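Local structure of flagellar basal body protein (Helicobacter pylori, 5NPY) at residues I229-I240 and G326-L334; Y266-K277 and N381-K392. The protein probably serves as a structural subunit of the flagellar hook, the curved tubular segment that joins the basal body to the filament. All coordinates share one frame; numbering follows the deposited sequence.

Contact 1: residues I229-I240 and G326-L334; sequences INALANDDNEPI and GGIADKLGL
K331, near the C-terminal end of the short helix 327-332, lies against N234, E238 and I240 of the loop 229-240, a loop tied back on itself by a type I beta turn from N234 to N237. The helix ends in a Schellman motif with G333 at positive phi, and I328, K331 and L332 of the helix meet the loop. Followed outward from its backbone, K331 passes from I240 to P239 to E238. CB packs on I240 CD1 at 3.8 Å, the two side chains sliding past each other in opposite directions; CG lies near I240 O, CD reaches 3.7 Å from P239 O, and CE stays beside that same oxygen. The chain is bent at chi2 (-68°), which keeps it along the loop, and NZ finishes 3.4 Å from E238 OE2, a long salt bridge with the side chains crossing at about a right angle. Beside this lysine, its own carbonyl is gripped by N234. ND2 donates to K331 O over 2.9 Å, in the carbonyl plane and on a lone pair, with an N-H...O angle of 160°. The same ND2 gives a second bond to E238 OE1, and both acceptors lie near the amide plane. OD1 takes the backbone N of E238, from above its carbonyl plane, so bonds at both ends of the amide fix its rotation. An aliphatic cluster adjoins these polar contacts. I240 CD1 meets L332 CD2 at 3.7 Å, while I240 CG2 touches I328 CG2. The loop also joins the fold elsewhere, N237 and D235 sharing K353 of strand 346-364 as a donor. Elsewhere in the cluster, I229, with CG1 anti to the backbone N (chi1 -165°), sends CD1 to 3.8 Å from I328 CG2.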
loop_
_atom_site.group_PDB
_atom_site.type_symbol
_atom_site.label_atom_id
_atom_site.label_comp_id
_atom_site.label_asym_id
_atom_site.label_seq_id
_atom_site.Cartn_x
_atom_site.Cartn_y
_atom_site.Cartn_z
ATOM N N ILE A 229 30.131 5.019 -2.653
ATOM C CA ILE A 229 30.933 4.219 -1.726
ATOM C C ILE A 229 30.426 4.336 -0.279
ATOM O O ILE A 229 30.644 3.426 0.528
ATOM C CB ILE A 229 32.419 4.619 -1.854
ATOM C CG1 ILE A 229 33.321 3.588 -1.188
ATOM C CG2 ILE A 229 32.681 6.019 -1.272
ATOM C CD1 ILE A 229 34.784 3.855 -1.405
ATOM N N ASN A 230 29.746 5.445 0.077
ATOM C CA ASN A 230 29.085 5.575 1.380
ATOM C C ASN A 230 27.801 4.755 1.477
ATOM O O ASN A 230 27.288 4.578 2.592
ATOM C CB ASN A 230 28.753 7.043 1.683
ATOM C CG ASN A 230 28.414 7.281 3.159
ATOM O OD1 ASN A 230 29.244 6.995 4.049
ATOM N ND2 ASN A 230 27.245 7.828 3.429
ATOM N N ALA A 231 27.261 4.284 0.348
ATOM C CA ALA A 231 26.098 3.385 0.336
ATOM C C ALA A 231 26.542 1.928 0.371
ATOM O O ALA A 231 26.062 1.080 -0.392
ATOM C CB ALA A 231 25.215 3.658 -0.884
ATOM N N LEU A 232 27.474 1.637 1.279
ATOM C CA LEU A 232 28.093 0.322 1.373
ATOM C C LEU A 232 28.392 -0.020 2.829
ATOM O O LEU A 232 28.326 0.830 3.722
ATOM C CB LEU A 232 29.385 0.265 0.557
ATOM C CG LEU A 232 29.239 0.336 -0.967
ATOM C CD1 LEU A 232 30.601 0.550 -1.550
ATOM C CD2 LEU A 232 28.606 -0.942 -1.512
ATOM N N ALA A 233 28.756 -1.283 3.052
ATOM C CA ALA A 233 29.236 -1.746 4.347
ATOM C C ALA A 233 30.219 -2.878 4.098
ATOM O O ALA A 233 30.165 -3.542 3.058
ATOM C CB ALA A 233 28.076 -2.203 5.257
ATOM N N ASN A 234 31.115 -3.113 5.071
ATOM C CA ASN A 234 32.087 -4.190 4.935
ATOM C C ASN A 234 31.503 -5.522 5.418
ATOM O O ASN A 234 30.328 -5.633 5.763
ATOM C CB ASN A 234 33.398 -3.868 5.659
ATOM C CG ASN A 234 33.242 -3.688 7.170
ATOM O OD1 ASN A 234 32.350 -4.248 7.812
ATOM N ND2 ASN A 234 34.145 -2.899 7.746
ATOM N N ASP A 235 32.361 -6.541 5.467
ATOM C CA ASP A 235 31.943 -7.910 5.747
ATOM C C ASP A 235 31.423 -8.085 7.172
ATOM O O ASP A 235 30.617 -8.986 7.433
ATOM C CB ASP A 235 33.117 -8.852 5.502
ATOM C CG ASP A 235 32.683 -10.270 5.350
ATOM O OD1 ASP A 235 33.340 -11.165 5.932
ATOM O OD2 ASP A 235 31.675 -10.476 4.641
ATOM N N ASP A 236 31.880 -7.265 8.109
ATOM C CA ASP A 236 31.363 -7.297 9.468
ATOM C C ASP A 236 30.206 -6.315 9.664
ATOM O O ASP A 236 29.849 -5.999 10.812
ATOM C CB ASP A 236 32.501 -7.038 10.463
ATOM C CG ASP A 236 33.724 -7.933 10.203
ATOM O OD1 ASP A 236 34.870 -7.434 10.312
ATOM O OD2 ASP A 236 33.536 -9.132 9.877
ATOM N N ASN A 237 29.617 -5.837 8.558
ATOM C CA ASN A 237 28.378 -5.057 8.505
ATOM C C ASN A 237 28.549 -3.625 8.996
ATOM O O ASN A 237 27.562 -2.932 9.252
ATOM C CB ASN A 237 27.241 -5.746 9.267
ATOM C CG ASN A 237 26.766 -7.003 8.561
ATOM O OD1 ASN A 237 27.342 -7.400 7.554
ATOM N ND2 ASN A 237 25.717 -7.626 9.077
ATOM N N GLU A 238 29.765 -3.155 9.112
ATOM C CA GLU A 238 29.990 -1.779 9.488
ATOM C C GLU A 238 29.797 -0.889 8.267
ATOM O O GLU A 238 30.446 -1.123 7.235
ATOM C CB GLU A 238 31.391 -1.613 10.032
ATOM C CG GLU A 238 31.804 -2.673 11.026
ATOM C CD GLU A 238 33.236 -2.473 11.468
ATOM O OE1 GLU A 238 34.146 -2.790 10.670
ATOM O OE2 GLU A 238 33.445 -1.970 12.595
ATOM N N PRO A 239 28.925 0.115 8.328
ATOM C CA PRO A 239 28.865 1.102 7.245
ATOM C C PRO A 239 30.255 1.654 6.961
ATOM O O PRO A 239 31.087 1.799 7.868
ATOM C CB PRO A 239 27.934 2.184 7.804
ATOM C CG PRO A 239 27.911 1.959 9.267
ATOM C CD PRO A 239 28.079 0.491 9.469
ATOM N N ILE A 240 30.523 1.925 5.682
ATOM C CA ILE A 240 31.805 2.526 5.330
ATOM C C ILE A 240 31.924 3.925 5.929
ATOM O O ILE A 240 33.026 4.366 6.294
ATOM C CB ILE A 240 31.983 2.541 3.801
ATOM C CG1 ILE A 240 31.938 1.105 3.263
ATOM C CG2 ILE A 240 33.271 3.246 3.422
ATOM C CD1 ILE A 240 33.044 0.226 3.798
ATOM N N GLY A 326 43.400 5.811 5.789
ATOM C CA GLY A 326 42.225 6.590 6.040
ATOM C C GLY A 326 41.118 5.688 6.518
ATOM O O GLY A 326 41.244 4.492 6.501
ATOM N N GLY A 327 40.031 6.289 6.957
ATOM C CA GLY A 327 38.874 5.573 7.415
ATOM C C GLY A 327 38.253 4.613 6.423
ATOM O O GLY A 327 37.865 3.548 6.771
ATOM N N ILE A 328 38.159 5.019 5.181
ATOM C CA ILE A 328 37.577 4.209 4.153
ATOM C C ILE A 328 38.416 2.993 3.839
ATOM O O ILE A 328 37.914 1.961 3.576
ATOM C CB ILE A 328 37.291 5.015 2.901
ATOM C CG1 ILE A 328 36.237 6.048 3.205
ATOM C CG2 ILE A 328 36.824 4.112 1.809
ATOM C CD1 ILE A 328 36.432 7.348 2.496
ATOM N N ALA A 329 39.710 3.172 3.900
ATOM C CA ALA A 329 40.658 2.123 3.703
ATOM C C ALA A 329 40.595 1.135 4.844
ATOM O O ALA A 329 40.542 -0.035 4.619
ATOM C CB ALA A 329 42.029 2.701 3.587
ATOM N N ASP A 330 40.566 1.628 6.064
ATOM C CA ASP A 330 40.479 0.792 7.238
ATOM C C ASP A 330 39.236 -0.072 7.135
ATOM O O ASP A 330 39.296 -1.227 7.324
ATOM C CB ASP A 330 40.365 1.607 8.543
ATOM C CG ASP A 330 41.639 2.364 8.931
ATOM O OD1 ASP A 330 42.725 2.112 8.429
ATOM O OD2 ASP A 330 41.545 3.252 9.781
ATOM N N LYS A 331 38.110 0.526 6.830
ATOM C CA LYS A 331 36.845 -0.151 6.702
ATOM C C LYS A 331 36.786 -1.232 5.664
ATOM O O LYS A 331 36.179 -2.217 5.867
ATOM C CB LYS A 331 35.782 0.858 6.383
ATOM C CG LYS A 331 35.349 1.693 7.536
ATOM C CD LYS A 331 34.631 0.864 8.521
ATOM C CE LYS A 331 34.359 1.669 9.752
ATOM N NZ LYS A 331 34.455 0.779 10.909
ATOM N N LEU A 332 37.438 -1.012 4.551
ATOM C CA LEU A 332 37.463 -1.934 3.476
ATOM C C LEU A 332 38.589 -2.933 3.545
ATOM O O LEU A 332 38.632 -3.818 2.757
ATOM C CB LEU A 332 37.613 -1.167 2.187
ATOM C CG LEU A 332 36.407 -0.367 1.780
ATOM C CD1 LEU A 332 36.740 0.753 0.829
ATOM C CD2 LEU A 332 35.305 -1.252 1.256
ATOM N N GLY A 333 39.501 -2.786 4.478
ATOM C CA GLY A 333 40.630 -3.669 4.535
ATOM C C GLY A 333 41.562 -3.460 3.359
ATOM O O GLY A 333 42.084 -4.387 2.812
ATOM N N LEU A 334 41.768 -2.223 2.988
ATOM C CA LEU A 334 42.613 -1.906 1.890
ATOM C C LEU A 334 43.835 -1.119 2.314
ATOM O O LEU A 334 44.476 -0.507 1.508
ATOM C CB LEU A 334 41.821 -1.128 0.871
ATOM C CG LEU A 334 40.943 -1.914 -0.095
ATOM C CD1 LEU A 334 40.234 -0.978 -1.043
ATOM C CD2 LEU A 334 41.721 -2.961 -0.866
#

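Contact 2: residues Y266-K277 and N381-K392; sequences YGDAEKGENQFK and NSNDPTSSPTSK
D268 and S391 meet at 2.7 Å between OD1 and OG, in a largely polar junction of the connection between strands 260-266 and 275-276 with the loop 381-392, which together contain three type I beta turns. At the outer edge E270 OE1 accepts K392 NZ on its syn lone pair, a salt bridge of 2.8 Å, and K271 NZ donates to S388 OG. On the inner side K277 NZ donates to S382 O over 3.0 Å, tilted 17° from the carbonyl plane. The bend at chi4 (86°) turns this ammonium off its extended chain; it also bonds Y266 OH and forms a salt bridge with D228, which hydrogen-bonds Y266 OH too and so helps place both groups.

Waters fill the next layer. One joins D268 N to D384 OD2, another links D268 OD2 and E270 OE1 to K392 N, and a third bridges D268 OD1 and T390 OG1. Asx turns position the carboxylates: D268 OD2 accepts E270 N at 2.9 Å, and D384 OD1 takes both T386 N and T386 OG1 from the same face. R246 forms a salt bridge with D384 OD1. N381, held by R393 through OD1 and by N395 through ND2, also lines the pocket of the bound tris-hydroxymethyl-methyl-ammonium.

Cohesion thus rests on directional polar contacts and water bridges, and the salt bridge to D228, with the D384 carboxylate nearby, would probably favour the charged form of K277.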
loop_
_atom_site.group_PDB
_atom_site.type_symbol
_atom_site.label_atom_id
_atom_site.label_comp_id
_atom_site.label_asym_id
_atom_site.label_seq_id
_atom_site.Cartn_x
_atom_site.Cartn_y
_atom_site.Cartn_z
ATOM N N TYR A 266 36.202 12.369 0.171
ATOM C CA TYR A 266 34.833 12.025 -0.169
ATOM C C TYR A 266 33.963 13.271 -0.184
ATOM O O TYR A 266 33.997 14.079 0.753
ATOM C CB TYR A 266 34.262 10.995 0.808
ATOM C CG TYR A 266 32.826 10.625 0.505
ATOM C CD1 TYR A 266 31.764 11.269 1.150
ATOM C CD2 TYR A 266 32.523 9.640 -0.445
ATOM C CE1 TYR A 266 30.437 10.944 0.857
ATOM C CE2 TYR A 266 31.193 9.299 -0.733
ATOM C CZ TYR A 266 30.162 9.949 -0.073
ATOM O OH TYR A 266 28.862 9.629 -0.348
ATOM N N GLY A 267 33.163 13.394 -1.232
ATOM C CA GLY A 267 32.258 14.517 -1.386
ATOM C C GLY A 267 31.857 14.679 -2.840
ATOM O O GLY A 267 32.254 13.906 -3.712
ATOM N N ASP A 268 31.035 15.703 -3.080
ATOM C CA ASP A 268 30.574 16.057 -4.427
ATOM C C ASP A 268 31.742 16.029 -5.415
ATOM O O ASP A 268 32.686 16.819 -5.292
ATOM C CB ASP A 268 29.902 17.442 -4.402
ATOM C CG ASP A 268 29.234 17.829 -5.747
ATOM O OD1 ASP A 268 28.232 18.575 -5.717
ATOM O OD2 ASP A 268 29.704 17.406 -6.827
ATOM N N ALA A 269 31.703 15.108 -6.384
ATOM C CA ALA A 269 32.825 14.947 -7.310
ATOM C C ALA A 269 33.146 16.222 -8.098
ATOM O O ALA A 269 34.264 16.349 -8.609
ATOM C CB ALA A 269 32.557 13.783 -8.282
ATOM N N GLU A 270 32.215 17.177 -8.190
ATOM C CA GLU A 270 32.451 18.390 -8.967
ATOM C C GLU A 270 32.998 19.558 -8.149
ATOM O O GLU A 270 33.354 20.583 -8.742
ATOM C CB GLU A 270 31.163 18.823 -9.684
ATOM C CG GLU A 270 30.562 17.707 -10.522
ATOM C CD GLU A 270 29.607 18.180 -11.600
ATOM O OE1 GLU A 270 28.398 18.332 -11.317
ATOM O OE2 GLU A 270 30.065 18.379 -12.744
ATOM N N LYS A 271 33.225 19.634 -7.079
ATOM C CA LYS A 271 33.616 20.521 -5.990
ATOM C C LYS A 271 34.985 20.127 -5.463
ATOM O O LYS A 271 35.474 19.020 -5.705
ATOM C CB LYS A 271 32.606 20.477 -4.846
ATOM C CG LYS A 271 31.232 20.939 -5.242
ATOM C CD LYS A 271 31.206 22.428 -5.557
ATOM C CE LYS A 271 29.796 22.875 -5.959
ATOM N NZ LYS A 271 28.801 22.744 -4.819
ATOM N N GLY A 272 35.714 21.127 -4.994
ATOM C CA GLY A 272 36.978 20.874 -4.326
ATOM C C GLY A 272 38.015 20.176 -5.199
ATOM O O GLY A 272 37.928 20.123 -6.435
ATOM N N GLU A 273 39.009 19.619 -4.513
ATOM C CA GLU A 273 40.156 18.980 -5.141
ATOM C C GLU A 273 40.172 17.491 -4.811
ATOM O O GLU A 273 40.065 17.100 -3.634
ATOM C CB GLU A 273 41.454 19.644 -4.676
ATOM C CG GLU A 273 42.715 19.099 -5.324
ATOM C CD GLU A 273 43.972 19.601 -4.640
ATOM O OE1 GLU A 273 43.843 20.306 -3.615
ATOM O OE2 GLU A 273 45.083 19.283 -5.120
ATOM N N ASN A 274 40.319 16.668 -5.858
ATOM C CA ASN A 274 40.408 15.212 -5.739
ATOM C C ASN A 274 39.236 14.640 -4.951
ATOM O O ASN A 274 39.404 13.747 -4.124
ATOM C CB ASN A 274 41.746 14.786 -5.112
ATOM C CG ASN A 274 42.928 15.117 -6.000
ATOM O OD1 ASN A 274 42.753 15.370 -7.192
ATOM N ND2 ASN A 274 44.135 15.129 -5.431
ATOM N N GLN A 275 38.037 15.166 -5.193
ATOM C CA GLN A 275 36.851 14.665 -4.513
ATOM C C GLN A 275 36.243 13.505 -5.294
ATOM O O GLN A 275 36.328 13.441 -6.516
ATOM C CB GLN A 275 35.824 15.779 -4.303
ATOM C CG GLN A 275 36.356 16.891 -3.402
ATOM C CD GLN A 275 35.302 17.546 -2.513
ATOM O OE1 GLN A 275 34.095 17.396 -2.724
ATOM N NE2 GLN A 275 35.764 18.289 -1.516
ATOM N N PHE A 276 35.669 12.563 -4.567
ATOM C CA PHE A 276 35.030 11.399 -5.163
ATOM C C PHE A 276 33.825 11.043 -4.325
ATOM O O PHE A 276 33.750 11.377 -3.132
ATOM C CB PHE A 276 35.944 10.166 -5.238
ATOM C CG PHE A 276 36.363 9.631 -3.877
ATOM C CD1 PHE A 276 37.359 10.289 -3.128
ATOM C CD2 PHE A 276 35.778 8.472 -3.348
ATOM C CE1 PHE A 276 37.761 9.811 -1.866
ATOM C CE2 PHE A 276 36.183 7.977 -2.078
ATOM C CZ PHE A 276 37.177 8.657 -1.333
ATOM N N LYS A 277 32.890 10.357 -4.968
ATOM C CA LYS A 277 31.660 9.941 -4.323
ATOM C C LYS A 277 31.382 8.474 -4.646
ATOM O O LYS A 277 31.119 7.677 -3.733
ATOM C CB LYS A 277 30.504 10.808 -4.786
ATOM C CG LYS A 277 29.193 10.466 -4.103
ATOM C CD LYS A 277 28.306 11.641 -4.088
ATOM C CE LYS A 277 26.906 11.235 -3.640
ATOM N NZ LYS A 277 26.743 11.237 -2.165
ATOM N N ASN A 381 22.837 5.490 -3.538
ATOM C CA ASN A 381 23.342 6.831 -3.332
ATOM C C ASN A 381 22.889 7.323 -1.970
ATOM O O ASN A 381 21.722 7.157 -1.607
ATOM C CB ASN A 381 22.850 7.812 -4.407
ATOM C CG ASN A 381 23.640 9.091 -4.406
ATOM O OD1 ASN A 381 24.805 9.105 -4.791
ATOM N ND2 ASN A 381 23.028 10.165 -3.935
ATOM N N SER A 382 23.799 7.941 -1.230
ATOM C CA SER A 382 23.439 8.481 0.073
ATOM C C SER A 382 23.460 10.006 0.019
ATOM O O SER A 382 24.201 10.607 -0.770
ATOM C CB SER A 382 24.382 7.956 1.159
ATOM O OG SER A 382 25.625 8.611 1.068
ATOM N N ASN A 383 22.609 10.629 0.828
ATOM C CA ASN A 383 22.507 12.089 0.852
ATOM C C ASN A 383 23.572 12.643 1.802
ATOM O O ASN A 383 23.442 12.573 3.022
ATOM C CB ASN A 383 21.099 12.526 1.238
ATOM C CG ASN A 383 21.034 13.987 1.725
ATOM O OD1 ASN A 383 20.652 14.261 2.868
ATOM N ND2 ASN A 383 21.432 14.916 0.869
ATOM N N ASP A 384 24.635 13.182 1.220
ATOM C CA ASP A 384 25.711 13.806 1.956
ATOM C C ASP A 384 25.251 15.189 2.433
ATOM O O ASP A 384 24.867 16.013 1.606
ATOM C CB ASP A 384 26.954 13.886 1.063
ATOM C CG ASP A 384 28.146 14.608 1.732
ATOM O OD1 ASP A 384 27.984 15.218 2.801
ATOM O OD2 ASP A 384 29.289 14.533 1.189
ATOM N N PRO A 385 25.262 15.469 3.743
ATOM C CA PRO A 385 24.786 16.785 4.197
ATOM C C PRO A 385 25.595 17.947 3.657
ATOM O O PRO A 385 25.064 19.052 3.608
ATOM C CB PRO A 385 24.888 16.687 5.727
ATOM C CG PRO A 385 25.933 15.646 5.970
ATOM C CD PRO A 385 25.653 14.624 4.883
ATOM N N THR A 386 26.844 17.746 3.232
ATOM C CA THR A 386 27.612 18.871 2.708
ATOM C C THR A 386 27.346 19.160 1.232
ATOM O O THR A 386 27.992 20.051 0.672
ATOM C CB THR A 386 29.107 18.649 2.899
ATOM O OG1 THR A 386 29.504 17.461 2.203
ATOM C CG2 THR A 386 29.468 18.543 4.402
ATOM N N SER A 387 26.426 18.441 0.597
ATOM C CA SER A 387 26.063 18.680 -0.793
ATOM C C SER A 387 25.114 19.875 -0.916
ATOM O O SER A 387 24.273 20.113 -0.050
ATOM C CB SER A 387 25.385 17.445 -1.367
ATOM O OG SER A 387 24.139 17.275 -0.711
ATOM N N SER A 388 25.242 20.613 -2.016
ATOM C CA SER A 388 24.380 21.753 -2.318
ATOM C C SER A 388 23.267 21.360 -3.287
ATOM O O SER A 388 23.270 20.266 -3.853
ATOM C CB SER A 388 25.205 22.892 -2.902
ATOM O OG SER A 388 25.887 22.456 -4.064
ATOM N N PRO A 389 22.258 22.235 -3.477
ATOM C CA PRO A 389 21.241 21.970 -4.510
ATOM C C PRO A 389 21.807 21.728 -5.909
ATOM O O PRO A 389 21.126 21.108 -6.730
ATOM C CB PRO A 389 20.359 23.228 -4.478
ATOM C CG PRO A 389 20.753 23.997 -3.210
ATOM C CD PRO A 389 21.793 23.218 -2.478
ATOM N N THR A 390 23.035 22.164 -6.204
ATOM C CA THR A 390 23.608 21.876 -7.523
ATOM C C THR A 390 24.186 20.466 -7.660
ATOM O O THR A 390 24.522 20.064 -8.783
ATOM C CB THR A 390 24.715 22.872 -7.883
ATOM O OG1 THR A 390 25.897 22.596 -7.115
ATOM C CG2 THR A 390 24.260 24.286 -7.625
ATOM N N SER A 391 24.340 19.724 -6.562
ATOM C CA SER A 391 24.969 18.405 -6.634
ATOM C C SER A 391 24.085 17.464 -7.434
ATOM O O SER A 391 22.873 17.403 -7.211
ATOM C CB SER A 391 25.202 17.837 -5.229
ATOM O OG SER A 391 25.883 18.766 -4.410
ATOM N N LYS A 392 24.679 16.744 -8.382
ATOM C CA LYS A 392 23.862 15.865 -9.212
ATOM C C LYS A 392 23.380 14.629 -8.464
ATOM O O LYS A 392 22.387 14.027 -8.878
ATOM C CB LYS A 392 24.638 15.451 -10.458
ATOM C CG LYS A 392 24.916 16.618 -11.350
ATOM C CD LYS A 392 25.805 16.250 -12.514
ATOM C CE LYS A 392 25.759 17.365 -13.528
ATOM N NZ LYS A 392 26.112 18.664 -12.873
HETATM O O HOH W 1 29.279 16.705 -1.081
HETATM O O HOH W 2 27.640 17.443 -8.733
HETATM O O HOH W 3 27.954 20.616 -7.295
HETATM O O HOH W 4 24.905 13.565 -1.440
HETATM O O HOH W 5 28.752 13.226 -1.451
#

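Overall arrangement
Contacts 1 and 2 belong to the same end of the elongated chain, their centres about 18 Å apart, and their segments alternate in sequence. Contact 1 is mostly buried: one side of the short helix 327-332 meets a loop through aliphatic packing with a polar margin. Contact 2 is only partly buried, joins a strand-to-strand connection and a loop, and relies on hydroxyls, charges and water. The loop 229-240 connects them directly. I229 N lies 3.0 Å from K277 O, probably a hydrogen bond, and N230 ND2 likewise reaches S382 OG; I229 CG2 also packs on Y266 CE2 at 3.6 Å. Thus I229 belongs to the apolar core of one contact and borders the polar network of the other.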